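Local coordinates for protein CocE/NonD family hydrolase (Staphylococcus aureus subsp. aureus COL, PDB 3III) that probably acts as an alpha/beta-hydrolase of the CocE/NonD type, related to X-Pro dipeptidyl-peptidases, cleaving ester or amide bonds, at residues A[349-352]-A[353-357]. Sequence-based numbering, arbitrary orientation.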
loop_
_atom_site.group_PDB
_atom_site.type_symbol
_atom_site.label_atom_id
_atom_site.label_comp_id
_atom_site.label_asym_id
_atom_site.label_seq_id
_atom_site.Cartn_x
_atom_site.Cartn_y
_atom_site.Cartn_z
ATOM N N ALA A 349 8.644 -11.615 -14.432
ATOM C CA ALA A 349 10.015 -11.915 -14.003
ATOM C C ALA A 349 10.013 -12.975 -12.904
ATOM O O ALA A 349 8.964 -13.277 -12.338
ATOM C CB ALA A 349 10.702 -10.640 -13.508
ATOM N N SER A 350 11.197 -13.483 -12.556
ATOM C CA SER A 350 11.342 -14.565 -11.599
ATOM C C SER A 350 11.522 -14.018 -10.169
ATOM O O SER A 350 11.389 -14.757 -9.172
ATOM C CB SER A 350 12.553 -15.422 -12.041
ATOM O OG SER A 350 13.721 -14.629 -11.915
ATOM N N ALA A 351 11.756 -12.710 -10.058
ATOM C CA ALA A 351 12.095 -12.096 -8.778
ATOM C C ALA A 351 11.805 -10.586 -8.781
ATOM O O ALA A 351 11.794 -9.966 -9.835
ATOM C CB ALA A 351 13.598 -12.310 -8.422
ATOM N N PHE A 352 11.603 -10.042 -7.589
ATOM C CA PHE A 352 11.703 -8.602 -7.366
ATOM C C PHE A 352 12.610 -8.346 -6.190
ATOM O O PHE A 352 12.422 -8.962 -5.170
ATOM C CB PHE A 352 10.341 -7.948 -7.140
ATOM C CG PHE A 352 10.440 -6.466 -6.994
ATOM C CD1 PHE A 352 10.352 -5.655 -8.090
ATOM C CD2 PHE A 352 10.710 -5.904 -5.786
ATOM C CE1 PHE A 352 10.480 -4.302 -7.975
ATOM C CE2 PHE A 352 10.886 -4.535 -5.674
ATOM C CZ PHE A 352 10.757 -3.747 -6.789
ATOM N N PRO A 353 13.577 -7.424 -6.315
ATOM C CA PRO A 353 13.925 -6.618 -7.510
ATOM C C PRO A 353 14.198 -7.476 -8.719
ATOM O O PRO A 353 14.623 -8.648 -8.609
ATOM C CB PRO A 353 15.204 -5.858 -7.092
ATOM C CG PRO A 353 15.185 -5.820 -5.551
ATOM C CD PRO A 353 14.423 -7.080 -5.128
ATOM N N LEU A 354 13.902 -6.927 -9.881
ATOM C CA LEU A 354 14.124 -7.633 -11.158
ATOM C C LEU A 354 15.561 -8.093 -11.329
ATOM O O LEU A 354 16.512 -7.315 -11.198
ATOM C CB LEU A 354 13.699 -6.781 -12.354
ATOM C CG LEU A 354 12.257 -6.915 -12.826
ATOM C CD1 LEU A 354 11.269 -6.896 -11.720
ATOM C CD2 LEU A 354 11.911 -5.886 -13.892
ATOM N N PRO A 355 15.746 -9.384 -11.625
ATOM C CA PRO A 355 17.129 -9.879 -11.664
ATOM C C PRO A 355 17.951 -9.284 -12.794
ATOM O O PRO A 355 19.142 -9.241 -12.675
ATOM C CB PRO A 355 16.977 -11.385 -11.868
ATOM C CG PRO A 355 15.624 -11.601 -12.233
ATOM C CD PRO A 355 14.782 -10.460 -11.839
ATOM N N ASN A 356 17.328 -8.775 -13.845
ATOM C CA ASN A 356 18.099 -8.092 -14.870
ATOM C C ASN A 356 18.243 -6.549 -14.716
ATOM O O ASN A 356 18.622 -5.864 -15.679
ATOM C CB ASN A 356 17.541 -8.439 -16.235
ATOM C CG ASN A 356 16.137 -7.932 -16.426
ATOM O OD1 ASN A 356 15.328 -7.885 -15.457
ATOM N ND2 ASN A 356 15.815 -7.553 -17.666
ATOM N N ALA A 357 17.985 -5.995 -13.531
ATOM C CA ALA A 357 18.026 -4.537 -13.402
ATOM C C ALA A 357 19.492 -4.107 -13.457
ATOM O O ALA A 357 20.333 -4.761 -12.872
ATOM C CB ALA A 357 17.333 -4.064 -12.094
#
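One face of the F352 ring is laid against P353, with the proline CA 3.7 Å from the ring centroid and only 18° off its normal, a CH-pi contact. The peptide between the two residues is cis, which folds the chain back, and the F352 torsion (chi1 -177°) sets CG beside the carbonyl carbon, hence beside the proline that follows. Aromatic-proline pairs suit a cis bond: the electron-rich ring meets slightly polarised C-H groups, and proline pays less for the cis form than other residues do. CD1 of L354 lies 3.9 Å from CD1 of F352, approaching the ring obliquely. Elsewhere F352 meets F279 and F282 of helix 275-284 and V333 of strand 333-338, so a large buried aromatic fits here.

Past the proline the chain returns beside the end of strand 343-349, where A349 is backbone-bonded to V333. CG of L354 lies 4.1 Å from CB of A349, a short side chain that lets the branched end come close. L354 also touches Y335 and V559. P355 packs its CD against CB of A351 at 4.1 Å, while its CG sits 3.6 Å from OG of S350, a van der Waals contact between two exposed residues. CA of L354 lies 3.6 Å from O of A351, a weak CA-H...O contact. P355, with its restrained phi, suits the second position of the type I turn from L354 to A357, closed by A357 N to L354 O.

The connection between strand 343-349, at the edge of the mixed sheet, and strand 358-365 of the antiparallel sheet thus has no conventional hydrogen bond between 349-352 and 353-357; apolar packing, proline geometry and weak C-H contacts probably contribute to its path.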